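Local coordinates for regulatory protein E2 (Bovine papillomavirus type 1, PDB 2JEX) that helps start viral DNA replication, probably by improving the specificity with which E1 binds DNA, and regulates viral transcription, represented here by its N-terminal transactivation domain, at residues 6-11 and 40-45; 129-134 and 155-160. The protein carries 1 engineered substitution. All coordinates share one frame; numbering follows the deposited sequence.

Contact 1. Residues 6-11 and 40-45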
loop_
_atom_site.group_PDB
_atom_site.type_symbol
_atom_site.label_atom_id
_atom_site.label_comp_id
_atom_site.label_asym_id
_atom_site.label_seq_id
_atom_site.Cartn_x
_atom_site.Cartn_y
_atom_site.Cartn_z
ATOM N N GLU A 6 -12.820 -27.083 7.798
ATOM C CA GLU A 6 -12.572 -27.345 6.378
ATOM C C GLU A 6 -12.556 -26.050 5.576
ATOM O O GLU A 6 -11.788 -25.911 4.628
ATOM C CB GLU A 6 -13.631 -28.280 5.793
ATOM C CG GLU A 6 -13.836 -29.587 6.541
ATOM C CD GLU A 6 -15.218 -30.166 6.285
ATOM O OE1 GLU A 6 -16.184 -29.344 6.158
ATOM O OE2 GLU A 6 -15.340 -31.437 6.207
ATOM N N ARG A 7 -13.426 -25.116 5.957
ATOM C CA ARG A 7 -13.522 -23.813 5.309
ATOM C C ARG A 7 -12.228 -23.028 5.548
ATOM O O ARG A 7 -11.729 -22.342 4.649
ATOM C CB ARG A 7 -14.733 -23.049 5.852
ATOM C CG ARG A 7 -15.199 -21.887 4.987
ATOM C CD ARG A 7 -16.386 -21.167 5.615
ATOM N NE ARG A 7 -17.614 -21.965 5.602
ATOM C CZ ARG A 7 -18.182 -22.514 6.677
ATOM N NH1 ARG A 7 -17.650 -22.363 7.889
ATOM N NH2 ARG A 7 -19.296 -23.215 6.537
ATOM N N LEU A 8 -11.693 -23.156 6.763
ATOM C CA LEU A 8 -10.399 -22.593 7.134
ATOM C C LEU A 8 -9.266 -23.147 6.274
ATOM O O LEU A 8 -8.414 -22.387 5.808
ATOM C CB LEU A 8 -10.110 -22.849 8.619
ATOM C CG LEU A 8 -8.827 -22.285 9.244
ATOM C CD1 LEU A 8 -8.769 -20.753 9.173
ATOM C CD2 LEU A 8 -8.706 -22.756 10.673
ATOM N N HIS A 9 -9.263 -24.464 6.072
ATOM C CA HIS A 9 -8.238 -25.135 5.272
ATOM C C HIS A 9 -8.245 -24.639 3.830
ATOM O O HIS A 9 -7.184 -24.404 3.248
ATOM C CB HIS A 9 -8.418 -26.656 5.319
ATOM C CG HIS A 9 -7.487 -27.405 4.412
ATOM N ND1 HIS A 9 -6.179 -27.687 4.751
ATOM C CD2 HIS A 9 -7.676 -27.929 3.177
ATOM C CE1 HIS A 9 -5.602 -28.349 3.765
ATOM N NE2 HIS A 9 -6.489 -28.510 2.796
ATOM N N VAL A 10 -9.443 -24.482 3.269
ATOM C CA VAL A 10 -9.613 -24.003 1.893
ATOM C C VAL A 10 -9.151 -22.547 1.739
ATOM O O VAL A 10 -8.473 -22.209 0.767
ATOM C CB VAL A 10 -11.081 -24.178 1.396
ATOM C CG1 VAL A 10 -11.251 -23.656 -0.028
ATOM C CG2 VAL A 10 -11.502 -25.647 1.463
ATOM N N ALA A 11 -9.506 -21.706 2.710
ATOM C CA ALA A 11 -9.137 -20.293 2.710
ATOM C C ALA A 11 -7.624 -20.073 2.828
ATOM O O ALA A 11 -7.073 -19.167 2.189
ATOM C CB ALA A 11 -9.867 -19.557 3.802
ATOM N N ASN A 40 -9.559 -15.010 8.562
ATOM C CA ASN A 40 -9.534 -14.216 9.771
ATOM C C ASN A 40 -10.892 -13.975 10.387
ATOM O O ASN A 40 -10.981 -13.714 11.586
ATOM C CB ASN A 40 -8.775 -12.917 9.537
ATOM C CG ASN A 40 -7.321 -13.166 9.299
ATOM O OD1 ASN A 40 -6.564 -13.416 10.234
ATOM N ND2 ASN A 40 -6.920 -13.148 8.039
ATOM N N THR A 41 -11.945 -14.074 9.577
ATOM C CA THR A 41 -13.309 -14.001 10.085
ATOM C C THR A 41 -13.617 -15.250 10.904
ATOM O O THR A 41 -14.129 -15.136 12.017
ATOM C CB THR A 41 -14.357 -13.821 8.944
ATOM O OG1 THR A 41 -14.094 -12.594 8.247
ATOM C CG2 THR A 41 -15.769 -13.787 9.497
ATOM N N LEU A 42 -13.293 -16.424 10.354
ATOM C CA LEU A 42 -13.563 -17.697 11.021
ATOM C C LEU A 42 -12.774 -17.763 12.321
ATOM O O LEU A 42 -13.305 -18.141 13.362
ATOM C CB LEU A 42 -13.191 -18.891 10.130
ATOM C CG LEU A 42 -13.783 -19.047 8.723
ATOM C CD1 LEU A 42 -12.870 -19.945 7.903
ATOM C CD2 LEU A 42 -15.219 -19.592 8.738
ATOM N N LEU A 43 -11.512 -17.359 12.237
ATOM C CA LEU A 43 -10.597 -17.351 13.367
ATOM C C LEU A 43 -11.074 -16.406 14.462
ATOM O O LEU A 43 -10.987 -16.733 15.651
ATOM C CB LEU A 43 -9.180 -16.973 12.899
ATOM C CG LEU A 43 -8.366 -17.983 12.083
ATOM C CD1 LEU A 43 -7.028 -17.370 11.705
ATOM C CD2 LEU A 43 -8.157 -19.300 12.839
ATOM N N TYR A 44 -11.591 -15.247 14.056
ATOM C CA TYR A 44 -12.145 -14.281 14.997
ATOM C C TYR A 44 -13.396 -14.840 15.657
ATOM O O TYR A 44 -13.564 -14.730 16.873
ATOM C CB TYR A 44 -12.440 -12.943 14.299
ATOM C CG TYR A 44 -13.082 -11.910 15.200
ATOM C CD1 TYR A 44 -12.338 -11.252 16.181
ATOM C CD2 TYR A 44 -14.438 -11.587 15.068
ATOM C CE1 TYR A 44 -12.929 -10.308 17.016
ATOM C CE2 TYR A 44 -15.038 -10.639 15.893
ATOM C CZ TYR A 44 -14.279 -10.008 16.869
ATOM O OH TYR A 44 -14.864 -9.071 17.690
ATOM N N ALA A 45 -14.261 -15.454 14.849
ATOM C CA ALA A 45 -15.473 -16.088 15.350
ATOM C C ALA A 45 -15.151 -17.238 16.320
ATOM O O ALA A 45 -15.859 -17.443 17.298
ATOM C CB ALA A 45 -16.322 -16.587 14.195
#
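Leu42 reaches from its helix to the backbone of Leu8 and the side chain of Arg7, and the two ends of its fork do quite different work. Its CB and CG serve as a stalk, since contact with the facing helix is made by the methyl groups. CD1, placed anti to CA by chi2 (158°), is pressed against the helix itself: it lies 3.6 Å from Leu8 N and 4.1 Å from Leu8 CB. The other branch, CD2, turns to the aliphatic stem of Arg7 and meets its CD at 3.7 Å. The same methyl sits at the edge of the Arg7 guanidinium, near its plane, with NH1 3.8 Å away, so that carbon stem and guanidinium nitrogen both meet it. Arg7, bent at chi3, and Leu42 cross at about a right angle.

This is helix-on-helix packing within the antiparallel three-helix array that opens the E2 transactivation domain. Helices 4-21 and 26-48 run roughly antiparallel, their segment axes 10.0 Å apart at an angle of 146°, and helix 62-83 packs against the second of them, where Cys65 touches Leu43.

A second leucine pair, Leu8 with Leu43, is buried. With CG anti to the backbone N (chi1 -177°), Leu8 brings its CD1 within 4.0 Å of Leu43 CD2. Leu8 CD2 approaches the same methyl almost as closely, while Leu8 CD1 also reaches Leu43 CG, the two side chains again crossing nearly perpendicularly.

Contact 2. Residues 129-134 and 155-160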
loop_
_atom_site.group_PDB
_atom_site.type_symbol
_atom_site.label_atom_id
_atom_site.label_comp_id
_atom_site.label_asym_id
_atom_site.label_seq_id
_atom_site.Cartn_x
_atom_site.Cartn_y
_atom_site.Cartn_z
ATOM N N ASN A 129 19.277 10.320 2.839
ATOM C CA ASN A 129 18.117 9.473 3.083
ATOM C C ASN A 129 17.403 9.195 1.774
ATOM O O ASN A 129 17.520 9.965 0.825
ATOM C CB ASN A 129 17.159 10.110 4.088
ATOM C CG ASN A 129 16.425 9.073 4.948
ATOM O OD1 ASN A 129 15.493 9.414 5.665
ATOM N ND2 ASN A 129 16.843 7.810 4.872
ATOM N N TRP A 130 16.696 8.070 1.706
ATOM C CA TRP A 130 16.033 7.692 0.471
ATOM C C TRP A 130 14.564 7.328 0.655
ATOM O O TRP A 130 14.163 6.844 1.702
ATOM C CB TRP A 130 16.835 6.632 -0.313
ATOM C CG TRP A 130 17.356 5.453 0.469
ATOM C CD1 TRP A 130 16.617 4.511 1.111
ATOM C CD2 TRP A 130 18.733 5.071 0.650
ATOM N NE1 TRP A 130 17.439 3.581 1.702
ATOM C CE2 TRP A 130 18.742 3.903 1.436
ATOM C CE3 TRP A 130 19.959 5.617 0.237
ATOM C CZ2 TRP A 130 19.930 3.249 1.811
ATOM C CZ3 TRP A 130 21.151 4.968 0.616
ATOM C CH2 TRP A 130 21.119 3.792 1.393
ATOM N N TYR A 131 13.763 7.636 -0.364
ATOM C CA TYR A 131 12.299 7.521 -0.324
ATOM C C TYR A 131 11.811 6.806 -1.577
ATOM O O TYR A 131 12.243 7.120 -2.691
ATOM C CB TYR A 131 11.657 8.916 -0.230
ATOM C CG TYR A 131 12.244 9.767 0.884
ATOM C CD1 TYR A 131 13.429 10.478 0.699
ATOM C CD2 TYR A 131 11.630 9.832 2.133
ATOM C CE1 TYR A 131 13.987 11.228 1.730
ATOM C CE2 TYR A 131 12.176 10.584 3.159
ATOM C CZ TYR A 131 13.354 11.281 2.946
ATOM O OH TYR A 131 13.892 12.028 3.963
ATOM N N THR A 132 10.914 5.842 -1.395
ATOM C CA THR A 132 10.320 5.112 -2.514
ATOM C C THR A 132 9.079 5.853 -2.983
ATOM O O THR A 132 8.149 6.074 -2.203
ATOM C CB THR A 132 9.976 3.669 -2.122
ATOM O OG1 THR A 132 11.166 3.018 -1.663
ATOM C CG2 THR A 132 9.399 2.890 -3.312
ATOM N N VAL A 133 9.094 6.261 -4.252
ATOM C CA VAL A 133 7.984 6.991 -4.866
ATOM C C VAL A 133 7.378 6.160 -5.998
ATOM O O VAL A 133 8.093 5.483 -6.732
ATOM C CB VAL A 133 8.437 8.384 -5.374
ATOM C CG1 VAL A 133 7.266 9.182 -5.952
ATOM C CG2 VAL A 133 9.062 9.164 -4.235
ATOM N N TYR A 134 6.057 6.210 -6.121
ATOM C CA TYR A 134 5.332 5.446 -7.138
ATOM C C TYR A 134 4.809 6.364 -8.234
ATOM O O TYR A 134 4.161 7.369 -7.949
ATOM C CB TYR A 134 4.214 4.606 -6.492
ATOM C CG TYR A 134 4.771 3.513 -5.602
ATOM C CD1 TYR A 134 4.966 3.722 -4.233
ATOM C CD2 TYR A 134 5.145 2.284 -6.136
ATOM C CE1 TYR A 134 5.500 2.726 -3.414
ATOM C CE2 TYR A 134 5.684 1.285 -5.329
ATOM C CZ TYR A 134 5.867 1.514 -3.975
ATOM O OH TYR A 134 6.406 0.515 -3.188
ATOM N N THR A 155 10.326 20.861 -2.549
ATOM C CA THR A 155 9.438 21.006 -1.404
ATOM C C THR A 155 9.174 19.647 -0.722
ATOM O O THR A 155 9.235 19.536 0.505
ATOM C CB THR A 155 8.124 21.714 -1.831
ATOM O OG1 THR A 155 8.436 23.000 -2.385
ATOM C CG2 THR A 155 7.181 21.907 -0.658
ATOM N N GLY A 156 8.903 18.621 -1.521
ATOM C CA GLY A 156 8.577 17.319 -0.987
ATOM C C GLY A 156 8.079 16.344 -2.027
ATOM O O GLY A 156 8.287 16.518 -3.231
ATOM N N LEU A 157 7.432 15.299 -1.542
ATOM C CA LEU A 157 6.786 14.317 -2.390
ATOM C C LEU A 157 5.330 14.728 -2.521
ATOM O O LEU A 157 4.722 15.208 -1.563
ATOM C CB LEU A 157 6.926 12.932 -1.774
ATOM C CG LEU A 157 8.306 12.528 -1.251
ATOM C CD1 LEU A 157 8.191 11.282 -0.357
ATOM C CD2 LEU A 157 9.236 12.254 -2.386
ATOM N N TYR A 158 4.787 14.560 -3.718
ATOM C CA TYR A 158 3.505 15.154 -4.086
ATOM C C TYR A 158 2.839 14.293 -5.145
ATOM O O TYR A 158 3.502 13.514 -5.839
ATOM C CB TYR A 158 3.721 16.564 -4.666
ATOM C CG TYR A 158 4.424 16.552 -6.013
ATOM C CD1 TYR A 158 3.711 16.316 -7.192
ATOM C CD2 TYR A 158 5.801 16.752 -6.108
ATOM C CE1 TYR A 158 4.344 16.277 -8.421
ATOM C CE2 TYR A 158 6.452 16.732 -7.351
ATOM C CZ TYR A 158 5.714 16.490 -8.498
ATOM O OH TYR A 158 6.323 16.459 -9.728
ATOM N N TYR A 159 1.529 14.460 -5.278
ATOM C CA TYR A 159 0.785 13.893 -6.398
ATOM C C TYR A 159 -0.052 14.996 -7.020
ATOM O O TYR A 159 -0.412 15.959 -6.340
ATOM C CB TYR A 159 -0.096 12.713 -5.947
ATOM C CG TYR A 159 -1.192 13.076 -4.960
ATOM C CD1 TYR A 159 -0.978 12.974 -3.582
ATOM C CD2 TYR A 159 -2.445 13.506 -5.400
ATOM C CE1 TYR A 159 -1.969 13.301 -2.669
ATOM C CE2 TYR A 159 -3.447 13.840 -4.494
ATOM C CZ TYR A 159 -3.200 13.730 -3.127
ATOM O OH TYR A 159 -4.185 14.055 -2.219
ATOM N N CYS A 160 -0.353 14.862 -8.307
ATOM C CA CYS A 160 -1.231 15.821 -8.980
ATOM C C CYS A 160 -2.481 15.186 -9.584
ATOM O O CYS A 160 -2.448 14.049 -10.067
ATOM C CB CYS A 160 -0.479 16.671 -10.016
ATOM S SG CYS A 160 1.043 15.962 -10.681
#
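Leu157 bridges Val133 and Tyr131 by sending one methyl to each, an instance of side chains joining strands that are not neighbours in a sheet. Strands 128-140 and 157-161 belong to the antiparallel sheet of the β-rich half of the transactivation domain; strand 145-152 lies between them in the sheet order, and the two strands that flank it therefore run in the same sense. The CA atoms of Val133 and Leu157 nevertheless lie only 7.8 Å apart, and both residues point their CB atoms toward the opposite segment, which is consistent with a sheet that curves at this place.

The conformation of Leu157 explains how one residue serves two partners. Its CG stands beside the backbone N (chi1 -46°), while a chi2 of 166° extends CD1 anti to CA. CD1 thereby becomes the far end of the side chain and addresses Tyr131, whereas CD2 branches off to Val133. At Tyr131, the touching atom is CB, at 4.2 Å from Leu157 CD1, so the leucine packs against the root of the tyrosine. The ring leads away from this root to its hydroxyl, which is hydrogen-bonded to Glu176 of helix 173-180; Phe173 of the same helix touches Leu157. Both sides of the contact are thus tied to one helix, the first through a polar bond and the second through apolar packing.

Val133 contributes a single branch. With CG1 anti to the backbone N (chi1 -177°), CG2 falls anti to the carbonyl carbon. The two side chains approach each other at a slant, and Val133 CG2 meets Leu157 CD2 at 3.6 Å.

The two contacts sample the two architectural halves of the transactivation domain. Contact 1 joins helices 4-21 and 26-48 near the N-terminus, whereas contact 2 spans two strands of the large antiparallel sheet further along. They come in series: the first is complete before the second begins. Their centres lie 39 Å apart, on opposite sides of the chain's centre, and their nearest atoms are about 22 Å from each other, so neither touches the other. They share no helix or strand, although all four segments belong to the N-terminal domain of E2. Each contact therefore belongs to one half alone, and neither bridges the helical and β-rich parts.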